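Local coordinates for 6-phosphogluconolactonase (Thermotoga maritima, PDB 1VL1), which catalyses the hydrolysis of 6-phosphogluconolactone to 6-phosphogluconate, the second step in the oxidative stage of the pentose phosphate pathway, at residues 77-82 against 150-155; 130-135 against 163-168; 49-54 against 59-64. All coordinates share one frame; numbering follows the deposited sequence.

Contact 1 (77-82 against 150-155); sequences FLSDER and HVASIF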
ATOM      1  N   PHE A  77       2.431   7.416  -2.053  1.00 21.44           N
ATOM      2  CA  PHE A  77       3.347   7.042  -0.996  1.00 23.09           C
ATOM      3  C   PHE A  77       3.516   5.554  -0.975  1.00 23.04           C
ATOM      4  O   PHE A  77       2.526   4.830  -1.059  1.00 26.01           O
ATOM      5  CB  PHE A  77       2.779   7.478   0.367  1.00 22.74           C
ATOM      6  CG  PHE A  77       2.437   8.933   0.436  1.00 23.63           C
ATOM      7  CD1 PHE A  77       1.242   9.407  -0.093  1.00 24.88           C
ATOM      8  CD2 PHE A  77       3.277   9.809   1.035  1.00 25.39           C
ATOM      9  CE1 PHE A  77       0.953  10.736  -0.086  1.00 24.45           C
ATOM     10  CE2 PHE A  77       2.983  11.179   1.055  1.00 22.42           C
ATOM     11  CZ  PHE A  77       1.819  11.625   0.522  1.00 24.03           C
ATOM     12  N   LEU A  78       4.728   5.024  -0.873  1.00 23.04           N
ATOM     13  CA  LEU A  78       4.868   3.582  -0.626  1.00 21.63           C
ATOM     14  C   LEU A  78       4.428   3.174   0.770  1.00 20.85           C
ATOM     15  O   LEU A  78       4.728   3.887   1.729  1.00 22.45           O
ATOM     16  CB  LEU A  78       6.320   3.191  -0.778  1.00 22.02           C
ATOM     17  CG  LEU A  78       6.691   2.823  -2.200  1.00 25.68           C
ATOM     18  CD1 LEU A  78       6.249   3.758  -3.290  1.00 28.58           C
ATOM     19  CD2 LEU A  78       8.155   2.624  -2.210  1.00 24.56           C
ATOM     20  N   SER A  79       3.833   1.995   0.924  1.00 22.20           N
ATOM     21  CA  SER A  79       3.434   1.503   2.235  1.00 23.10           C
ATOM     22  C   SER A  79       4.682   0.999   2.993  1.00 22.57           C
ATOM     23  O   SER A  79       4.671   0.937   4.208  1.00 23.42           O
ATOM     24  CB  SER A  79       2.459   0.333   2.120  1.00 22.82           C
ATOM     25  OG  SER A  79       2.974  -0.697   1.301  1.00 23.66           O
ATOM     26  N   ASP A  80       5.687   0.569   2.265  1.00 22.00           N
ATOM     27  CA  ASP A  80       6.869  -0.002   2.837  1.00 21.53           C
ATOM     28  C   ASP A  80       7.946  -0.157   1.765  1.00 22.06           C
ATOM     29  O   ASP A  80       7.697  -0.131   0.568  1.00 22.82           O
ATOM     30  CB  ASP A  80       6.586  -1.362   3.482  1.00 21.32           C
ATOM     31  CG  ASP A  80       6.198  -2.400   2.474  1.00 23.03           C
ATOM     32  OD1 ASP A  80       5.075  -2.353   1.911  1.00 25.54           O
ATOM     33  OD2 ASP A  80       7.012  -3.264   2.163  1.00 23.92           O
ATOM     34  N   GLU A  81       9.142  -0.412   2.225  1.00 21.26           N
ATOM     35  CA  GLU A  81      10.248  -0.626   1.293  1.00 21.45           C
ATOM     36  C   GLU A  81      11.234  -1.625   1.891  1.00 21.78           C
ATOM     37  O   GLU A  81      11.499  -1.648   3.080  1.00 23.64           O
ATOM     38  CB  GLU A  81      10.968   0.660   0.930  1.00 20.27           C
ATOM     39  CG  GLU A  81      12.079   0.514  -0.079  1.00 22.29           C
ATOM     40  CD  GLU A  81      11.586  -0.029  -1.389  1.00 21.89           C
ATOM     41  OE1 GLU A  81      11.503  -1.269  -1.515  1.00 23.10           O
ATOM     42  OE2 GLU A  81      11.341   0.787  -2.280  1.00 23.07           O
ATOM     43  N   ARG A  82      11.764  -2.460   1.011  1.00 21.57           N
ATOM     44  CA  ARG A  82      12.866  -3.345   1.342  1.00 21.14           C
ATOM     45  C   ARG A  82      14.139  -2.516   1.400  1.00 22.04           C
ATOM     46  O   ARG A  82      14.419  -1.698   0.517  1.00 20.50           O
ATOM     47  CB  ARG A  82      12.973  -4.462   0.295  1.00 21.81           C
ATOM     48  CG  ARG A  82      11.857  -5.488   0.407  1.00 23.08           C
ATOM     49  CD  ARG A  82      10.598  -5.128  -0.353  1.00 25.51           C
ATOM     50  NE  ARG A  82       9.733  -6.305  -0.404  1.00 24.41           N
ATOM     51  CZ  ARG A  82       9.819  -7.283  -1.279  1.00 27.36           C
ATOM     52  NH1 ARG A  82      10.703  -7.257  -2.231  1.00 26.48           N
ATOM     53  NH2 ARG A  82       9.008  -8.318  -1.200  1.00 28.13           N
ATOM     54  N   HIS A 150       0.744 -10.986   6.615  1.00 21.06           N
ATOM     55  CA  HIS A 150       1.439  -9.745   6.806  1.00 21.06           C
ATOM     56  C   HIS A 150       0.892  -8.641   5.865  1.00 21.89           C
ATOM     57  O   HIS A 150       0.271  -8.927   4.832  1.00 24.46           O
ATOM     58  CB  HIS A 150       2.973  -9.947   6.680  1.00 20.99           C
ATOM     59  CG  HIS A 150       3.514  -9.768   5.301  1.00 23.60           C
ATOM     60  ND1 HIS A 150       3.737 -10.826   4.444  1.00 25.00           N
ATOM     61  CD2 HIS A 150       3.915  -8.653   4.640  1.00 24.42           C
ATOM     62  CE1 HIS A 150       4.234 -10.362   3.302  1.00 24.22           C
ATOM     63  NE2 HIS A 150       4.369  -9.051   3.400  1.00 24.08           N
ATOM     64  N   VAL A 151       1.040  -7.392   6.266  1.00 21.86           N
ATOM     65  CA  VAL A 151       0.613  -6.244   5.478  1.00 22.38           C
ATOM     66  C   VAL A 151       1.720  -5.203   5.468  1.00 22.97           C
ATOM     67  O   VAL A 151       2.473  -5.092   6.430  1.00 22.30           O
ATOM     68  CB  VAL A 151      -0.670  -5.696   6.096  1.00 22.41           C
ATOM     69  CG1 VAL A 151      -0.439  -5.218   7.534  1.00 23.39           C
ATOM     70  CG2 VAL A 151      -1.298  -4.629   5.221  1.00 22.93           C
ATOM     71  N   ALA A 152       1.907  -4.506   4.349  1.00 23.51           N
ATOM     72  CA  ALA A 152       3.011  -3.590   4.219  1.00 22.05           C
ATOM     73  C   ALA A 152       4.289  -4.413   4.489  1.00 22.51           C
ATOM     74  O   ALA A 152       4.402  -5.503   3.930  1.00 23.14           O
ATOM     75  CB  ALA A 152       2.847  -2.329   5.106  1.00 23.79           C
ATOM     76  N   SER A 153       5.180  -3.951   5.350  1.00 21.72           N
ATOM     77  CA  SER A 153       6.265  -4.808   5.877  1.00 21.29           C
ATOM     78  C   SER A 153       6.092  -4.986   7.393  1.00 22.62           C
ATOM     79  O   SER A 153       7.076  -5.043   8.164  1.00 22.15           O
ATOM     80  CB  SER A 153       7.651  -4.291   5.513  1.00 22.64           C
ATOM     81  OG  SER A 153       8.086  -4.648   4.194  1.00 22.98           O
ATOM     82  N   ILE A 154       4.832  -5.043   7.814  1.00 21.94           N
ATOM     83  CA  ILE A 154       4.500  -5.388   9.194  1.00 21.71           C
ATOM     84  C   ILE A 154       4.304  -6.924   9.292  1.00 21.82           C
ATOM     85  O   ILE A 154       3.281  -7.465   8.824  1.00 22.02           O
ATOM     86  CB  ILE A 154       3.248  -4.681   9.660  1.00 20.35           C
ATOM     87  CG1 ILE A 154       3.347  -3.159   9.484  1.00 22.41           C
ATOM     88  CG2 ILE A 154       2.957  -5.114  11.087  1.00 21.39           C
ATOM     89  CD1 ILE A 154       2.059  -2.423   9.517  1.00 21.56           C
ATOM     90  N   PHE A 155       5.281  -7.593   9.879  1.00 21.91           N
ATOM     91  CA  PHE A 155       5.303  -9.042  10.043  1.00 21.68           C
ATOM     92  C   PHE A 155       4.971  -9.434  11.475  1.00 22.74           C
ATOM     93  O   PHE A 155       4.503 -10.543  11.711  1.00 24.31           O
ATOM     94  CB  PHE A 155       6.677  -9.614   9.671  1.00 22.45           C
ATOM     95  CG  PHE A 155       6.961  -9.561   8.177  1.00 21.38           C
ATOM     96  CD1 PHE A 155       6.577 -10.564   7.342  1.00 21.09           C
ATOM     97  CD2 PHE A 155       7.547  -8.467   7.625  1.00 22.82           C
ATOM     98  CE1 PHE A 155       6.803 -10.476   5.983  1.00 20.76           C
ATOM     99  CE2 PHE A 155       7.739  -8.361   6.267  1.00 23.74           C
ATOM    100  CZ  PHE A 155       7.368  -9.344   5.454  1.00 21.54           C
TER
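Asp80 meets Ser153 and Ala152 here, and its carboxylate does most of the work. One hydrogen bond joins the segments: Ser153 OG donates to Asp80 OD2 over 2.7 Å, coming in from above the carboxylate plane, 44° out of it. The other oxygen is held from the residue just before it in the chain, Ser79, whose OG donates to the anti lone pair of Asp80 OD1, also over 2.7 Å. With each oxygen gripped by a different serine, the carboxylate probably has little freedom to turn about its CB-CG bond. Ser153 is itself tied to strand 179-182, its OG bonded to Arg179 and its backbone N to Thr181.

In fold terms, strand 74-82 of the Rossmann-like core breaks at Ser79, and 150-155 belongs to the loop that follows strand 140-143. A citrate, probably from the crystallisation liquor, is hydrogen-bonded to His150 NE2 in this loop and lies near Asp80, so the contact borders what is likely to be a pocket.

The remaining contacts are van der Waals. Asp80 CG lies between the backbone N and the carbonyl carbon (chi1 66°), which points the carboxylate at the loop and brings Asp80 OD1 to 3.3 Å from Ala152 CA. The methyl of Ala152 settles against Ser79, with Ala152 CB 3.8 Å from Ser79 O and 4.0 Å from Ser79 CB.

Contact 2 (130-135 against 163-168); sequences EIRSAT and DNLVTF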
ATOM      1  N   GLU A 130       8.406  13.549   5.513  1.00 23.44           N
ATOM      2  CA  GLU A 130       7.812  13.857   4.217  1.00 23.50           C
ATOM      3  C   GLU A 130       6.311  13.605   4.239  1.00 24.01           C
ATOM      4  O   GLU A 130       5.541  14.377   3.691  1.00 24.10           O
ATOM      5  CB  GLU A 130       8.414  12.985   3.115  1.00 26.34           C
ATOM      6  CG  GLU A 130       9.717  13.403   2.625  1.00 27.71           C
ATOM      7  CD  GLU A 130      10.099  12.622   1.367  1.00 24.41           C
ATOM      8  OE1 GLU A 130       9.241  12.380   0.498  1.00 29.26           O
ATOM      9  OE2 GLU A 130      11.296  12.311   1.324  1.00 30.94           O
ATOM     10  N   ILE A 131       5.905  12.470   4.813  1.00 22.47           N
ATOM     11  CA  ILE A 131       4.485  12.180   4.920  1.00 23.31           C
ATOM     12  C   ILE A 131       3.738  13.258   5.702  1.00 23.22           C
ATOM     13  O   ILE A 131       2.707  13.788   5.216  1.00 23.20           O
ATOM     14  CB  ILE A 131       4.281  10.803   5.592  1.00 23.28           C
ATOM     15  CG1 ILE A 131       4.854   9.736   4.685  1.00 25.31           C
ATOM     16  CG2 ILE A 131       2.812  10.594   5.833  1.00 26.82           C
ATOM     17  CD1 ILE A 131       4.898   8.372   5.384  1.00 25.75           C
ATOM     18  N   ARG A 132       4.269  13.617   6.877  1.00 23.07           N
ATOM     19  CA  ARG A 132       3.651  14.628   7.709  1.00 21.95           C
ATOM     20  C   ARG A 132       3.498  15.962   6.968  1.00 21.33           C
ATOM     21  O   ARG A 132       2.509  16.686   7.107  1.00 20.05           O
ATOM     22  CB  ARG A 132       4.464  14.863   8.991  1.00 21.92           C
ATOM     23  CG  ARG A 132       4.432  13.732   9.972  1.00 23.46           C
ATOM     24  CD  ARG A 132       5.280  14.011  11.194  1.00 26.58           C
ATOM     25  NE  ARG A 132       5.318  12.902  12.151  1.00 33.54           N
ATOM     26  CZ  ARG A 132       4.390  12.666  13.096  1.00 35.24           C
ATOM     27  NH1 ARG A 132       3.320  13.449  13.203  1.00 32.51           N
ATOM     28  NH2 ARG A 132       4.536  11.616  13.920  1.00 33.50           N
ATOM     29  N   SER A 133       4.522  16.317   6.215  1.00 22.09           N
ATOM     30  CA  SER A 133       4.492  17.529   5.460  1.00 21.60           C
ATOM     31  C   SER A 133       3.401  17.513   4.361  1.00 22.13           C
ATOM     32  O   SER A 133       2.767  18.559   4.063  1.00 23.61           O
ATOM     33  CB  SER A 133       5.858  17.715   4.812  1.00 22.52           C
ATOM     34  OG  SER A 133       5.893  18.968   4.195  1.00 25.59           O
ATOM     35  N   ALA A 134       3.181  16.352   3.793  1.00 23.58           N
ATOM     36  CA  ALA A 134       2.210  16.224   2.682  1.00 24.28           C
ATOM     37  C   ALA A 134       0.759  16.240   3.151  1.00 24.95           C
ATOM     38  O   ALA A 134      -0.086  16.934   2.572  1.00 25.39           O
ATOM     39  CB  ALA A 134       2.485  14.978   1.898  1.00 25.08           C
ATOM     40  N   THR A 135       0.470  15.496   4.200  1.00 24.62           N
ATOM     41  CA  THR A 135      -0.913  15.331   4.638  1.00 25.80           C
ATOM     42  C   THR A 135      -0.998  14.785   6.062  1.00 26.81           C
ATOM     43  O   THR A 135      -0.069  14.127   6.514  1.00 27.24           O
ATOM     44  CB  THR A 135      -1.611  14.305   3.654  1.00 25.54           C
ATOM     45  OG1 THR A 135      -2.991  14.176   4.004  1.00 26.60           O
ATOM     46  CG2 THR A 135      -1.029  12.893   3.772  1.00 26.65           C
ATOM     47  N   ASP A 163       4.785   3.415  18.059  1.00 24.39           N
ATOM     48  CA  ASP A 163       4.292   4.740  18.160  1.00 24.75           C
ATOM     49  C   ASP A 163       5.091   5.757  17.305  1.00 25.75           C
ATOM     50  O   ASP A 163       5.704   6.714  17.823  1.00 25.16           O
ATOM     51  CB  ASP A 163       4.347   5.125  19.615  1.00 25.92           C
ATOM     52  CG  ASP A 163       3.638   6.380  19.859  1.00 27.79           C
ATOM     53  OD1 ASP A 163       2.754   6.691  19.011  1.00 29.84           O
ATOM     54  OD2 ASP A 163       3.923   7.104  20.822  1.00 28.09           O
ATOM     55  N   ASN A 164       5.004   5.574  16.003  1.00 24.91           N
ATOM     56  CA  ASN A 164       5.603   6.416  14.980  1.00 25.77           C
ATOM     57  C   ASN A 164       4.687   6.219  13.765  1.00 24.36           C
ATOM     58  O   ASN A 164       3.920   5.266  13.744  1.00 23.18           O
ATOM     59  CB  ASN A 164       6.987   5.914  14.575  1.00 25.87           C
ATOM     60  CG  ASN A 164       7.963   5.897  15.675  1.00 32.01           C
ATOM     61  OD1 ASN A 164       8.259   4.821  16.258  1.00 39.04           O
ATOM     62  ND2 ASN A 164       8.482   7.073  16.021  1.00 35.34           N
ATOM     63  N   LEU A 165       4.813   7.049  12.733  1.00 22.50           N
ATOM     64  CA  LEU A 165       4.199   6.767  11.453  1.00 23.44           C
ATOM     65  C   LEU A 165       5.007   5.762  10.610  1.00 22.42           C
ATOM     66  O   LEU A 165       4.467   4.965   9.851  1.00 22.64           O
ATOM     67  CB  LEU A 165       3.976   8.063  10.659  1.00 24.02           C
ATOM     68  CG  LEU A 165       3.041   9.079  11.305  1.00 25.81           C
ATOM     69  CD1 LEU A 165       2.940  10.368  10.538  1.00 28.77           C
ATOM     70  CD2 LEU A 165       1.618   8.526  11.547  1.00 27.63           C
ATOM     71  N   VAL A 166       6.321   5.753  10.787  1.00 22.02           N
ATOM     72  CA  VAL A 166       7.204   4.938   9.990  1.00 21.82           C
ATOM     73  C   VAL A 166       8.188   4.301  10.943  1.00 23.08           C
ATOM     74  O   VAL A 166       8.714   4.999  11.843  1.00 23.65           O
ATOM     75  CB  VAL A 166       7.984   5.780   8.970  1.00 21.55           C
ATOM     76  CG1 VAL A 166       8.750   4.858   8.039  1.00 22.56           C
ATOM     77  CG2 VAL A 166       7.017   6.642   8.158  1.00 23.47           C
ATOM     78  N   THR A 167       8.391   3.004  10.805  1.00 22.63           N
ATOM     79  CA  THR A 167       9.391   2.311  11.594  1.00 23.13           C
ATOM     80  C   THR A 167      10.221   1.369  10.727  1.00 24.21           C
ATOM     81  O   THR A 167      10.053   1.320   9.510  1.00 23.06           O
ATOM     82  CB  THR A 167       8.736   1.567  12.768  1.00 23.94           C
ATOM     83  OG1 THR A 167       9.772   1.106  13.666  1.00 23.20           O
ATOM     84  CG2 THR A 167       8.003   0.339  12.317  1.00 23.76           C
ATOM     85  N   PHE A 168      11.119   0.610  11.328  1.00 23.92           N
ATOM     86  CA  PHE A 168      11.916  -0.351  10.560  1.00 24.91           C
ATOM     87  C   PHE A 168      11.991  -1.708  11.298  1.00 26.45           C
ATOM     88  O   PHE A 168      11.679  -1.778  12.502  1.00 26.56           O
ATOM     89  CB  PHE A 168      13.300   0.214  10.212  1.00 25.46           C
ATOM     90  CG  PHE A 168      14.215   0.429  11.392  1.00 24.44           C
ATOM     91  CD1 PHE A 168      15.053  -0.587  11.812  1.00 28.11           C
ATOM     92  CD2 PHE A 168      14.265   1.659  12.038  1.00 25.06           C
ATOM     93  CE1 PHE A 168      15.930  -0.377  12.903  1.00 27.72           C
ATOM     94  CE2 PHE A 168      15.127   1.891  13.093  1.00 29.56           C
ATOM     95  CZ  PHE A 168      15.958   0.857  13.524  1.00 26.29           C
TER
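Ile131 and Arg132, on the last turn of helix 120-134, face Leu165 and Val166, where the chain enters strand 166-168; the backbones come closest at Ile131 and Leu165, whose CA atoms are 8.5 Å apart. That spacing leaves the joining to side chains. This is helix-on-sheet packing at the margin of the Rossmann-like domain: the short strand pairs antiparallel with strand 179-182, and the end of the helix packs beside its start.

Between the side chains of the buried half the contact is apolar. Ile131 reaches over with its terminal methyl, Ile131 CD1 standing 3.9 Å from Val166 CG2. Leu182 and Phe77 also pack against Ile131, and Leu182 and Val180 against Val166, so the pair continues into the core.

The outer half is built from Arg132 and Leu165. The arginine runs straight from CG to NE and then turns its guanidinium at the last bond (chi4 -84°), laying a face of that group over the leucine. Its charge is met by Glu128, one helical turn earlier, which forms a salt bridge with Arg132 NH2. Glu128 OE1 also accepts a hydrogen bond from Val166 N, so this one carboxylate ties the helix to the strand as well as holding the arginine. Leu165 CD1 touches the aliphatic part too, 3.7 Å from Arg132 CG, and the same methyl lies over the centre of the Arg132 guanidinium, 3.7 Å above its plane.

Contact 3 (49-54 against 59-64); sequences VVLAGG and PVYEKL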
ATOM      1  N   VAL A  49      -2.561   8.889  -1.796  1.00 20.96           N
ATOM      2  CA  VAL A  49      -2.710   7.439  -2.017  1.00 21.01           C
ATOM      3  C   VAL A  49      -1.464   6.646  -1.592  1.00 22.14           C
ATOM      4  O   VAL A  49      -0.375   6.891  -2.062  1.00 22.64           O
ATOM      5  CB  VAL A  49      -3.071   7.128  -3.488  1.00 21.75           C
ATOM      6  CG1 VAL A  49      -3.373   5.659  -3.665  1.00 22.42           C
ATOM      7  CG2 VAL A  49      -4.226   8.029  -3.977  1.00 22.76           C
ATOM      8  N   VAL A  50      -1.655   5.655  -0.698  1.00 21.84           N
ATOM      9  CA  VAL A  50      -0.618   4.730  -0.232  1.00 21.97           C
ATOM     10  C   VAL A  50      -0.657   3.478  -1.121  1.00 22.77           C
ATOM     11  O   VAL A  50      -1.759   2.975  -1.423  1.00 22.34           O
ATOM     12  CB  VAL A  50      -0.837   4.282   1.205  1.00 22.39           C
ATOM     13  CG1 VAL A  50       0.131   3.140   1.575  1.00 26.04           C
ATOM     14  CG2 VAL A  50      -0.657   5.435   2.141  1.00 24.31           C
ATOM     15  N   LEU A  51       0.515   3.051  -1.597  1.00 22.51           N
ATOM     16  CA  LEU A  51       0.640   1.869  -2.471  1.00 22.39           C
ATOM     17  C   LEU A  51       1.579   0.819  -1.880  1.00 23.24           C
ATOM     18  O   LEU A  51       2.723   1.131  -1.552  1.00 23.39           O
ATOM     19  CB  LEU A  51       1.232   2.275  -3.802  1.00 23.51           C
ATOM     20  CG  LEU A  51       0.537   3.349  -4.589  1.00 22.94           C
ATOM     21  CD1 LEU A  51       1.331   3.691  -5.884  1.00 25.30           C
ATOM     22  CD2 LEU A  51      -0.914   2.998  -4.878  1.00 23.11           C
ATOM     23  N   ALA A  52       1.108  -0.435  -1.813  1.00 22.84           N
ATOM     24  CA  ALA A  52       1.949  -1.583  -1.553  1.00 23.58           C
ATOM     25  C   ALA A  52       2.601  -2.018  -2.857  1.00 23.57           C
ATOM     26  O   ALA A  52       2.048  -1.838  -3.960  1.00 24.74           O
ATOM     27  CB  ALA A  52       1.161  -2.706  -0.996  1.00 24.00           C
ATOM     28  N   GLY A  53       3.749  -2.670  -2.759  1.00 23.92           N
ATOM     29  CA  GLY A  53       4.285  -3.399  -3.897  1.00 24.51           C
ATOM     30  C   GLY A  53       3.719  -4.823  -3.932  1.00 25.15           C
ATOM     31  O   GLY A  53       2.645  -5.107  -3.378  1.00 26.21           O
ATOM     32  N   GLY A  54       4.413  -5.705  -4.614  1.00 26.36           N
ATOM     33  CA  GLY A  54       4.088  -7.117  -4.643  1.00 26.81           C
ATOM     34  C   GLY A  54       3.325  -7.565  -5.855  1.00 26.65           C
ATOM     35  O   GLY A  54       2.864  -6.775  -6.664  1.00 25.16           O
ATOM     36  N   PRO A  59       0.157  -5.442 -11.336  1.00 23.42           N
ATOM     37  CA  PRO A  59      -0.640  -5.460 -12.553  1.00 22.83           C
ATOM     38  C   PRO A  59      -1.794  -4.481 -12.511  1.00 22.05           C
ATOM     39  O   PRO A  59      -2.189  -3.960 -13.545  1.00 22.06           O
ATOM     40  CB  PRO A  59      -1.159  -6.922 -12.648  1.00 22.64           C
ATOM     41  CG  PRO A  59      -0.280  -7.661 -11.804  1.00 24.54           C
ATOM     42  CD  PRO A  59       0.237  -6.786 -10.757  1.00 22.77           C
ATOM     43  N   VAL A  60      -2.373  -4.278 -11.335  1.00 22.29           N
ATOM     44  CA  VAL A  60      -3.402  -3.253 -11.184  1.00 21.51           C
ATOM     45  C   VAL A  60      -2.870  -1.853 -11.452  1.00 21.89           C
ATOM     46  O   VAL A  60      -3.446  -1.088 -12.207  1.00 21.79           O
ATOM     47  CB  VAL A  60      -4.094  -3.361  -9.828  1.00 22.43           C
ATOM     48  CG1 VAL A  60      -4.962  -2.171  -9.574  1.00 22.91           C
ATOM     49  CG2 VAL A  60      -4.897  -4.719  -9.750  1.00 23.46           C
ATOM     50  N   TYR A  61      -1.713  -1.536 -10.906  1.00 21.15           N
ATOM     51  CA  TYR A  61      -1.084  -0.216 -11.155  1.00 20.99           C
ATOM     52  C   TYR A  61      -0.781  -0.016 -12.620  1.00 21.48           C
ATOM     53  O   TYR A  61      -0.892   1.120 -13.158  1.00 21.64           O
ATOM     54  CB  TYR A  61       0.228  -0.095 -10.380  1.00 22.00           C
ATOM     55  CG  TYR A  61       0.107  -0.254  -8.874  1.00 20.19           C
ATOM     56  CD1 TYR A  61      -1.119  -0.095  -8.218  1.00 22.09           C
ATOM     57  CD2 TYR A  61       1.213  -0.568  -8.109  1.00 22.58           C
ATOM     58  CE1 TYR A  61      -1.238  -0.218  -6.879  1.00 22.15           C
ATOM     59  CE2 TYR A  61       1.112  -0.724  -6.760  1.00 22.84           C
ATOM     60  CZ  TYR A  61      -0.122  -0.522  -6.138  1.00 21.77           C
ATOM     61  OH  TYR A  61      -0.227  -0.669  -4.801  1.00 23.14           O
ATOM     62  N   GLU A  62      -0.367  -1.093 -13.269  1.00 22.46           N
ATOM     63  CA  GLU A  62       0.027  -1.037 -14.686  1.00 24.09           C
ATOM     64  C   GLU A  62      -1.152  -0.535 -15.546  1.00 22.72           C
ATOM     65  O   GLU A  62      -0.961   0.262 -16.447  1.00 21.73           O
ATOM     66  CB  GLU A  62       0.514  -2.395 -15.164  1.00 24.49           C
ATOM     67  CG  GLU A  62       1.158  -2.349 -16.527  1.00 28.87           C
ATOM     68  CD  GLU A  62       1.704  -3.686 -16.950  1.00 30.62           C
ATOM     69  OE1 GLU A  62       1.452  -4.699 -16.229  1.00 40.72           O
ATOM     70  OE2 GLU A  62       2.363  -3.709 -18.020  1.00 39.44           O
ATOM     71  N   LYS A  63      -2.372  -0.994 -15.221  1.00 22.54           N
ATOM     72  CA  LYS A  63      -3.585  -0.554 -15.929  1.00 23.65           C
ATOM     73  C   LYS A  63      -4.037   0.817 -15.433  1.00 23.62           C
ATOM     74  O   LYS A  63      -4.461   1.623 -16.266  1.00 24.17           O
ATOM     75  CB  LYS A  63      -4.718  -1.537 -15.751  1.00 23.02           C
ATOM     76  CG  LYS A  63      -4.566  -2.843 -16.513  1.00 26.10           C
ATOM     77  N   LEU A  64      -3.915   1.089 -14.129  1.00 24.11           N
ATOM     78  CA  LEU A  64      -4.261   2.432 -13.590  1.00 24.78           C
ATOM     79  C   LEU A  64      -3.448   3.520 -14.264  1.00 24.49           C
ATOM     80  O   LEU A  64      -3.955   4.591 -14.567  1.00 24.71           O
ATOM     81  CB  LEU A  64      -4.070   2.523 -12.081  1.00 25.40           C
ATOM     82  CG  LEU A  64      -5.197   1.929 -11.257  1.00 30.58           C
ATOM     83  CD1 LEU A  64      -4.775   1.771  -9.837  1.00 33.23           C
ATOM     84  CD2 LEU A  64      -6.439   2.846 -11.356  1.00 32.35           C
TER
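Tyr61 has its bond from CA to CB pointing at 49-54, and with CG anti to the carbonyl carbon (chi1 -59°) the ring is carried on to Leu51 and Ala52; chi2 of -19° sets its turn about CB-CG, so that an edge meets the carbonyl of Ala52. The tyrosine and Leu51 side chains pass each other in opposite directions. This is the first half of a beta-alpha-beta unit in the Rossmann-like fold: strand 47-51 ends, a glycine-containing turn follows, and helix 57-64 packs back against the strand before the chain continues into strand 74-82. The CA atoms of Leu51 and Tyr61 are 9.1 Å apart, and the phenol spans that gap.

At its far end Tyr61 OH donates a hydrogen bond to Ala52 O over 2.7 Å. The hydroxyl lies in the carbonyl plane, on a lone pair, with a C=O...O angle of 136°. The bond fastens the helix to the backbone just beyond the last strand residue, where the chain turns off the sheet. A phenylalanine here would probably leave Ala52 O without this donor and the strand end less firmly tied to the helix.

Leu51 CB lies 3.4 Å from Tyr61 OH, while the apolar contact proper is Leu51 CD2 on Tyr61 CE1, 3.8 Å away; Leu51 CD1 lies over one face of the ring. Ile142 of strand 140-143 and Val99 of helix 92-101 add further apolar contacts to the tyrosine. On the other side of the hydroxyl from CE1, the ring edge meets the carbonyl in plane, with Tyr61 CE2 3.2 Å from Ala52 O.

Overall arrangement
From the N terminus, contact 3 comes first, closing a short loop between strand 47-51 and helix 57-64. The chain then enters strand 74-82, where contact 1 opens; it closes when the loop after strand 140-143 is brought to that strand. Before this, helix 120-134 opens contact 2, which joins it to strand 166-168; contacts 1 and 2 therefore cross, while contact 3 stands in series before both. All three reach the same sheet. Strands 47-51 and 74-82 are neighbours, and backbone pairing of Leu51 with Phe77 and Ser79 joins contacts 3 and 1. Phe77 also packs on Ile131 and Ala134, joining contact 1 to contact 2; contacts 2 and 3 do not touch.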